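Local atomic coordinates of class II aldolase/adducin domain protein (Pseudomonas syringae pv. phaseolicola 1448A, PDB entry 3OCR), a protein that is of uncertain function, belonging to the class II aldolase/adducin superfamily, and may act as a lyase or possibly bind actin filaments. Residues V184-L187 with G191-T194; L126-R131 with Q204-L209; Y109-A114 with E173-D178. All blocks are in the same frame, centred on the assembly; numbering follows the deposited sequence.

Contact 1 (V184-L187 with G191-T194); sequences VMIL and GLLT
M185 and L193 face each other in the middle of a beta hairpin: strand 184-187 runs out to a three-residue turn and strand 191-194 comes back antiparallel to it, buried in the mixed sheet of the class II aldolase/adducin fold.

The backbone does most of the holding. M185 N donates to L193 O at 2.7 Å, and L193 N returns a bond to M185 O at 2.9 Å. Beside the turn, L187 and G191 make the second hydrogen-bonded pair. Here G191 N reaches L187 O at 3.0 Å almost straight on, whereas the bond from L187 N to G191 O, 2.9 Å long, is bent to 143° at the hydrogen. G191 has backbone angles open to a residue without a side chain, and its carbonyl oxygen also receives S137 OG.

Apolar packing covers both faces. V184, I186, L192 and T194 share one, where I186 and L192 lie side by side, CG1 to CD2 at 4.0 Å. V184 and T194 touch Q205 of helix 199-219; T194 OG1 is buried there without a polar partner in the model.

M185, L187 and L193 share the other face, which helix 169-179 covers through L175. L187 runs slantwise over L193, with L187 CD1 4.1 Å from L193 CB. M185, modelled as selenomethionine, leaves its strand extended and then turns about the CG-SE bond (chi3 40°), which swings its CE to 4.2 Å from L193 CD2.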
loop_
_atom_site.group_PDB
_atom_site.type_symbol
_atom_site.label_atom_id
_atom_site.label_comp_id
_atom_site.label_asym_id
_atom_site.label_seq_id
_atom_site.Cartn_x
_atom_site.Cartn_y
_atom_site.Cartn_z
ATOM N N VAL A 184 -2.356 -6.906 26.791
ATOM C CA VAL A 184 -1.958 -7.011 25.371
ATOM C C VAL A 184 -1.409 -8.417 25.159
ATOM O O VAL A 184 -0.577 -8.878 25.958
ATOM C CB VAL A 184 -0.831 -6.025 25.012
ATOM C CG1 VAL A 184 -0.479 -6.155 23.537
ATOM C CG2 VAL A 184 -1.213 -4.566 25.359
HETATM N N MSE A 185 -1.884 -9.091 24.104
HETATM C CA MSE A 185 -1.457 -10.452 23.803
HETATM C C MSE A 185 -1.230 -10.652 22.305
HETATM O O MSE A 185 -1.998 -10.179 21.435
HETATM C CB MSE A 185 -2.447 -11.494 24.322
HETATM C CG MSE A 185 -1.866 -12.972 24.332
HETATM SE SE MSE A 185 -2.727 -14.150 25.649
HETATM C CE MSE A 185 -4.503 -13.406 25.251
ATOM N N ILE A 186 -0.165 -11.366 22.004
ATOM C CA ILE A 186 0.029 -11.780 20.645
ATOM C C ILE A 186 -0.394 -13.244 20.575
ATOM O O ILE A 186 0.168 -14.136 21.256
ATOM C CB ILE A 186 1.488 -11.484 20.147
ATOM C CG1 ILE A 186 1.678 -9.969 20.012
ATOM C CG2 ILE A 186 1.780 -12.189 18.817
ATOM C CD1 ILE A 186 3.135 -9.517 19.634
ATOM N N LEU A 187 -1.414 -13.490 19.772
ATOM C CA LEU A 187 -1.892 -14.851 19.555
ATOM C C LEU A 187 -1.055 -15.400 18.402
ATOM O O LEU A 187 -1.252 -15.036 17.254
ATOM C CB LEU A 187 -3.397 -14.831 19.213
ATOM C CG LEU A 187 -4.294 -14.125 20.231
ATOM C CD1 LEU A 187 -5.636 -13.753 19.606
ATOM C CD2 LEU A 187 -4.499 -14.964 21.510
ATOM N N GLY A 191 -3.008 -13.627 15.331
ATOM C CA GLY A 191 -3.243 -12.171 15.275
ATOM C C GLY A 191 -3.031 -11.475 16.631
ATOM O O GLY A 191 -2.212 -11.911 17.475
ATOM N N LEU A 192 -3.756 -10.386 16.850
ATOM C CA LEU A 192 -3.478 -9.546 18.016
ATOM C C LEU A 192 -4.693 -9.431 18.911
ATOM O O LEU A 192 -5.828 -9.404 18.423
ATOM C CB LEU A 192 -3.019 -8.140 17.592
ATOM C CG LEU A 192 -1.883 -7.961 16.570
ATOM C CD1 LEU A 192 -1.805 -6.485 16.191
ATOM C CD2 LEU A 192 -0.534 -8.479 17.086
ATOM N N LEU A 193 -4.437 -9.304 20.208
ATOM C CA LEU A 193 -5.474 -9.067 21.177
ATOM C C LEU A 193 -5.074 -7.959 22.160
ATOM O O LEU A 193 -3.970 -7.943 22.736
ATOM C CB LEU A 193 -5.856 -10.367 21.896
ATOM C CG LEU A 193 -7.114 -10.266 22.773
ATOM C CD1 LEU A 193 -7.984 -11.485 22.674
ATOM C CD2 LEU A 193 -6.746 -9.958 24.230
ATOM N N THR A 194 -5.997 -7.026 22.327
ATOM C CA THR A 194 -5.821 -5.927 23.226
ATOM C C THR A 194 -7.010 -5.847 24.200
ATOM O O THR A 194 -8.153 -6.096 23.801
ATOM C CB THR A 194 -5.632 -4.714 22.327
ATOM O OG1 THR A 194 -4.268 -4.279 22.384
ATOM C CG2 THR A 194 -6.626 -3.632 22.585
#

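Contact 2 (L126-R131 with Q204-L209); sequences LHTHTR and QQLHAL
L126 of strand 124-128 and L206 of helix 199-219 have the nearest CA atoms of the two segments, 7.7 Å apart, and no hydrogen bond crosses between 126-131 and 204-209.

L206 carries the contact from the helix side. With CG anti to the backbone N (chi1 176°), the leucine stretches its two methyls out to the strand, where L126 and T128 both leave the backbone toward the helix. CD2 is shared between the two, 3.9 Å from L126 CD1 and 3.8 Å from T128 CG2. The L126 and L206 side chains pass each other at a slant, and L126 CD1 also comes within 4.1 Å of L206 CB. T128 meets L206 tip to tip instead. Its chi1 of 59° places OG1 between the backbone N and the carbonyl carbon, and the hydroxyl oxygen rests 3.7 Å from L206 CD1, a van der Waals touch with no hydrogen bond in it.

H127 leaves the strand away from the helix, its ND1 hydrogen-bonded to L192 O, while H129 ND1 is held by D52 OD2 and both rings meet H190. Past the strand, T130 N-caps helix 131-137: its OG1 bonds to G133 N and also to E210 OE1, while H129 O takes Y211 OH of the second subunit.

Such a leucine-packed helix against a strand is ordinary alpha/beta layering; on the side away from the helix, H127 of the strand, H129 just past its end and H190 of the hairpin turn resemble the HxH-plus-histidine zinc motif of class II aldolases, though metal binding by this protein is not established.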
loop_
_atom_site.group_PDB
_atom_site.type_symbol
_atom_site.label_atom_id
_atom_site.label_comp_id
_atom_site.label_asym_id
_atom_site.label_seq_id
_atom_site.Cartn_x
_atom_site.Cartn_y
_atom_site.Cartn_z
ATOM N N LEU A 126 -10.459 -6.419 22.265
ATOM C CA LEU A 126 -10.342 -6.306 20.817
ATOM C C LEU A 126 -9.485 -7.390 20.229
ATOM O O LEU A 126 -8.388 -7.672 20.719
ATOM C CB LEU A 126 -9.719 -4.964 20.467
ATOM C CG LEU A 126 -10.303 -3.713 21.152
ATOM C CD1 LEU A 126 -9.540 -2.461 20.736
ATOM C CD2 LEU A 126 -11.792 -3.544 20.910
ATOM N N HIS A 127 -9.940 -7.979 19.134
ATOM C CA HIS A 127 -9.104 -8.958 18.481
ATOM C C HIS A 127 -9.022 -8.655 16.991
ATOM O O HIS A 127 -10.049 -8.416 16.368
ATOM C CB HIS A 127 -9.653 -10.369 18.729
ATOM C CG HIS A 127 -9.004 -11.404 17.877
ATOM N ND1 HIS A 127 -7.638 -11.600 17.859
ATOM C CD2 HIS A 127 -9.525 -12.272 16.978
ATOM C CE1 HIS A 127 -7.349 -12.562 17.003
ATOM N NE2 HIS A 127 -8.475 -12.988 16.457
ATOM N N THR A 128 -7.818 -8.624 16.418
ATOM C CA THR A 128 -7.697 -8.341 14.961
ATOM C C THR A 128 -6.862 -9.361 14.202
ATOM O O THR A 128 -6.017 -10.082 14.791
ATOM C CB THR A 128 -7.119 -6.918 14.635
ATOM O OG1 THR A 128 -5.833 -6.793 15.219
ATOM C CG2 THR A 128 -8.014 -5.765 15.156
ATOM N N HIS A 129 -7.115 -9.406 12.884
ATOM C CA HIS A 129 -6.370 -10.243 11.953
ATOM C C HIS A 129 -5.819 -9.384 10.833
ATOM O O HIS A 129 -6.298 -9.468 9.703
ATOM C CB HIS A 129 -7.278 -11.270 11.286
ATOM C CG HIS A 129 -7.731 -12.383 12.172
ATOM N ND1 HIS A 129 -8.724 -13.259 11.784
ATOM C CD2 HIS A 129 -7.332 -12.783 13.402
ATOM C CE1 HIS A 129 -8.928 -14.142 12.745
ATOM N NE2 HIS A 129 -8.098 -13.874 13.739
ATOM N N THR A 130 -4.834 -8.551 11.117
ATOM C CA THR A 130 -4.263 -7.675 10.107
ATOM C C THR A 130 -3.057 -8.341 9.496
ATOM O O THR A 130 -2.455 -9.215 10.123
ATOM C CB THR A 130 -3.774 -6.325 10.736
ATOM O OG1 THR A 130 -2.720 -6.587 11.694
ATOM C CG2 THR A 130 -4.936 -5.586 11.386
ATOM N N ARG A 131 -2.693 -7.921 8.281
ATOM C CA ARG A 131 -1.496 -8.405 7.604
ATOM C C ARG A 131 -0.254 -8.393 8.501
ATOM O O ARG A 131 0.423 -9.416 8.662
ATOM C CB ARG A 131 -1.254 -7.561 6.344
ATOM C CG ARG A 131 0.010 -7.868 5.578
ATOM C CD ARG A 131 0.361 -6.706 4.638
ATOM N NE ARG A 131 0.599 -5.472 5.386
ATOM C CZ ARG A 131 0.011 -4.303 5.140
ATOM N NH1 ARG A 131 -0.856 -4.185 4.140
ATOM N NH2 ARG A 131 0.306 -3.247 5.896
ATOM N N GLN A 204 -6.473 2.535 21.976
ATOM C CA GLN A 204 -5.193 3.226 21.925
ATOM C C GLN A 204 -4.084 2.187 21.873
ATOM O O GLN A 204 -3.173 2.310 21.075
ATOM C CB GLN A 204 -4.940 4.151 23.130
ATOM C CG GLN A 204 -3.594 4.941 22.998
ATOM C CD GLN A 204 -3.339 5.961 24.099
ATOM O OE1 GLN A 204 -3.818 5.827 25.217
ATOM N NE2 GLN A 204 -2.564 6.990 23.779
ATOM N N GLN A 205 -4.180 1.164 22.717
ATOM C CA GLN A 205 -3.179 0.094 22.724
ATOM C C GLN A 205 -3.141 -0.651 21.383
ATOM O O GLN A 205 -2.064 -1.005 20.896
ATOM C CB GLN A 205 -3.480 -0.891 23.851
ATOM C CG GLN A 205 -3.463 -0.282 25.266
ATOM C CD GLN A 205 -3.132 -1.332 26.293
ATOM O OE1 GLN A 205 -1.981 -1.456 26.713
ATOM N NE2 GLN A 205 -4.130 -2.105 26.699
ATOM N N LEU A 206 -4.313 -0.890 20.781
ATOM C CA LEU A 206 -4.372 -1.632 19.513
ATOM C C LEU A 206 -3.737 -0.830 18.361
ATOM O O LEU A 206 -2.931 -1.364 17.587
ATOM C CB LEU A 206 -5.808 -2.046 19.162
ATOM C CG LEU A 206 -6.012 -2.750 17.806
ATOM C CD1 LEU A 206 -5.360 -4.122 17.803
ATOM C CD2 LEU A 206 -7.526 -2.827 17.468
ATOM N N HIS A 207 -4.139 0.428 18.242
ATOM C CA HIS A 207 -3.545 1.391 17.311
ATOM C C HIS A 207 -2.022 1.435 17.387
ATOM O O HIS A 207 -1.353 1.408 16.348
ATOM C CB HIS A 207 -4.148 2.780 17.543
ATOM C CG HIS A 207 -3.851 3.779 16.461
ATOM N ND1 HIS A 207 -4.250 5.096 16.546
ATOM C CD2 HIS A 207 -3.225 3.659 15.264
ATOM C CE1 HIS A 207 -3.877 5.746 15.457
ATOM N NE2 HIS A 207 -3.255 4.896 14.662
ATOM N N ALA A 208 -1.481 1.509 18.599
ATOM C CA ALA A 208 -0.036 1.543 18.780
ATOM C C ALA A 208 0.624 0.238 18.421
ATOM O O ALA A 208 1.712 0.242 17.839
ATOM C CB ALA A 208 0.339 1.933 20.211
ATOM N N LEU A 209 -0.017 -0.879 18.770
ATOM C CA LEU A 209 0.556 -2.193 18.532
ATOM C C LEU A 209 0.586 -2.479 17.026
ATOM O O LEU A 209 1.559 -3.032 16.517
ATOM C CB LEU A 209 -0.229 -3.284 19.269
ATOM C CG LEU A 209 0.371 -4.702 19.214
ATOM C CD1 LEU A 209 1.822 -4.715 19.758
ATOM C CD2 LEU A 209 -0.532 -5.750 19.915
#

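Contact 3 (Y109-A114 with E173-D178); sequences YVIHSA and ERLVAD
The shortest polar bond here, D178 N to R174 O at 2.7 Å, is internal to helix 169-179, whose L175 and V176 meet I111 and A114 of helix 110-118; no hydrogen bond joins 109-114 to 173-178. The short helical axes cross at -54° and come no nearer than 10.6 Å.

L175 does most of the touching. Its CG lies anti to the backbone N (chi1 172°), which carries the two methyls over to the other helix. CD2 packs on the side of I111, 3.8 Å from CG1 and 4.0 Å from CD1, and the two side chains cross at about a right angle. One turn further along helix 110-118, A114 CB adds a looser touch to L175 CD2 at 4.3 Å. V176 meets main chain: its CG2 rests 3.8 Å from A114 O.

The polar groups are engaged elsewhere. D178 OD2 bonds to H160 ND1, R174 NH2 forms a salt bridge with E163 OE1, and S113 OG bonds to I91 O. Methyls of L175 and V176 meet I111 and A114, one of them against the carbonyl oxygen of A114, which leaves shape to set the fit within these two segments.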
loop_
_atom_site.group_PDB
_atom_site.type_symbol
_atom_site.label_atom_id
_atom_site.label_comp_id
_atom_site.label_asym_id
_atom_site.label_seq_id
_atom_site.Cartn_x
_atom_site.Cartn_y
_atom_site.Cartn_z
ATOM N N TYR A 109 -17.226 -15.381 19.672
ATOM C CA TYR A 109 -17.393 -14.727 20.970
ATOM C C TYR A 109 -16.691 -15.424 22.145
ATOM O O TYR A 109 -16.482 -14.820 23.207
ATOM C CB TYR A 109 -18.885 -14.590 21.284
ATOM C CG TYR A 109 -19.218 -13.950 22.621
ATOM C CD1 TYR A 109 -18.950 -12.600 22.865
ATOM C CD2 TYR A 109 -19.839 -14.687 23.635
ATOM C CE1 TYR A 109 -19.274 -12.001 24.115
ATOM C CE2 TYR A 109 -20.150 -14.097 24.881
ATOM C CZ TYR A 109 -19.873 -12.758 25.105
ATOM O OH TYR A 109 -20.210 -12.171 26.317
ATOM N N VAL A 110 -16.356 -16.692 21.969
ATOM C CA VAL A 110 -15.737 -17.470 23.036
ATOM C C VAL A 110 -14.467 -16.833 23.615
ATOM O O VAL A 110 -14.286 -16.804 24.834
ATOM C CB VAL A 110 -15.459 -18.909 22.571
ATOM C CG1 VAL A 110 -14.591 -19.654 23.599
ATOM C CG2 VAL A 110 -16.805 -19.655 22.335
ATOM N N ILE A 111 -13.591 -16.320 22.758
ATOM C CA ILE A 111 -12.380 -15.662 23.264
ATOM C C ILE A 111 -12.705 -14.433 24.123
ATOM O O ILE A 111 -12.123 -14.239 25.175
ATOM C CB ILE A 111 -11.350 -15.341 22.137
ATOM C CG1 ILE A 111 -10.049 -14.821 22.758
ATOM C CG2 ILE A 111 -11.935 -14.381 21.065
ATOM C CD1 ILE A 111 -8.809 -15.123 21.927
ATOM N N HIS A 112 -13.664 -13.633 23.673
ATOM C CA HIS A 112 -14.121 -12.475 24.410
ATOM C C HIS A 112 -14.677 -12.893 25.766
ATOM O O HIS A 112 -14.286 -12.339 26.795
ATOM C CB HIS A 112 -15.123 -11.683 23.560
ATOM C CG HIS A 112 -14.507 -11.149 22.301
ATOM N ND1 HIS A 112 -13.846 -9.939 22.252
ATOM C CD2 HIS A 112 -14.377 -11.700 21.067
ATOM C CE1 HIS A 112 -13.365 -9.753 21.036
ATOM N NE2 HIS A 112 -13.672 -10.806 20.295
ATOM N N SER A 113 -15.556 -13.895 25.751
ATOM C CA SER A 113 -16.154 -14.445 26.962
ATOM C C SER A 113 -15.094 -14.949 27.957
ATOM O O SER A 113 -15.158 -14.650 29.151
ATOM C CB SER A 113 -17.080 -15.604 26.584
ATOM O OG SER A 113 -17.692 -16.093 27.757
ATOM N N ALA A 114 -14.126 -15.715 27.465
ATOM C CA ALA A 114 -13.069 -16.246 28.344
ATOM C C ALA A 114 -12.305 -15.124 29.050
ATOM O O ALA A 114 -12.063 -15.190 30.268
ATOM C CB ALA A 114 -12.096 -17.137 27.555
ATOM N N GLU A 173 -8.331 -22.216 29.293
ATOM C CA GLU A 173 -7.560 -22.133 30.532
ATOM C C GLU A 173 -6.164 -21.562 30.257
ATOM O O GLU A 173 -5.712 -20.657 30.963
ATOM C CB GLU A 173 -7.436 -23.506 31.212
ATOM C CG GLU A 173 -8.749 -24.212 31.544
ATOM C CD GLU A 173 -8.614 -25.756 31.627
ATOM O OE1 GLU A 173 -7.528 -26.311 31.325
ATOM O OE2 GLU A 173 -9.604 -26.426 31.990
ATOM N N ARG A 174 -5.495 -22.094 29.232
ATOM C CA ARG A 174 -4.139 -21.670 28.881
ATOM C C ARG A 174 -4.112 -20.219 28.414
ATOM O O ARG A 174 -3.162 -19.486 28.710
ATOM C CB ARG A 174 -3.538 -22.598 27.823
ATOM C CG ARG A 174 -2.926 -23.889 28.390
ATOM C CD ARG A 174 -2.167 -24.670 27.312
ATOM N NE ARG A 174 -3.093 -25.309 26.370
ATOM C CZ ARG A 174 -3.390 -26.604 26.344
ATOM N NH1 ARG A 174 -2.824 -27.458 27.200
ATOM N NH2 ARG A 174 -4.257 -27.055 25.446
ATOM N N LEU A 175 -5.170 -19.806 27.711
ATOM C CA LEU A 175 -5.280 -18.440 27.194
ATOM C C LEU A 175 -5.294 -17.431 28.338
ATOM O O LEU A 175 -4.610 -16.396 28.268
ATOM C CB LEU A 175 -6.539 -18.292 26.344
ATOM C CG LEU A 175 -6.980 -16.932 25.830
ATOM C CD1 LEU A 175 -6.090 -16.464 24.674
ATOM C CD2 LEU A 175 -8.429 -17.052 25.356
ATOM N N VAL A 176 -6.082 -17.735 29.373
ATOM C CA VAL A 176 -6.176 -16.890 30.563
ATOM C C VAL A 176 -4.844 -16.926 31.343
ATOM O O VAL A 176 -4.325 -15.878 31.749
ATOM C CB VAL A 176 -7.408 -17.287 31.444
ATOM C CG1 VAL A 176 -7.345 -16.642 32.825
ATOM C CG2 VAL A 176 -8.735 -16.911 30.731
ATOM N N ALA A 177 -4.277 -18.121 31.515
ATOM C CA ALA A 177 -2.983 -18.261 32.175
ATOM C C ALA A 177 -1.880 -17.488 31.455
ATOM O O ALA A 177 -1.081 -16.810 32.098
ATOM C CB ALA A 177 -2.603 -19.741 32.330
ATOM N N ASP A 178 -1.864 -17.568 30.122
ATOM C CA ASP A 178 -0.902 -16.836 29.305
ATOM C C ASP A 178 -1.057 -15.315 29.441
ATOM O O ASP A 178 -0.073 -14.608 29.584
ATOM C CB ASP A 178 -1.024 -17.235 27.825
ATOM C CG ASP A 178 -0.571 -18.668 27.539
ATOM O OD1 ASP A 178 0.258 -19.240 28.285
ATOM O OD2 ASP A 178 -1.075 -19.238 26.555
#

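In the fold
All three contacts lie in the class II aldolase/adducin domain. Contacts 1 and 2 belong to one sheet, have centres 8 Å apart and share neighbouring strands, joined where T194 O takes L126 N. Contact 3, a helix pair lying over the hairpin, is 12 Å from contact 1 and 17 Å from contact 2, centre to centre. Along the chain, contact 3 closes before the hairpin of contact 1 opens, contact 1 nests inside the span of contact 2, and contacts 2 and 3 interleave. The hairpin is thus sandwiched: helix 199-219 packs on one face, while on the other M185 CE and L193 CD1 meet L175 and I111, giving a layered alpha/beta core.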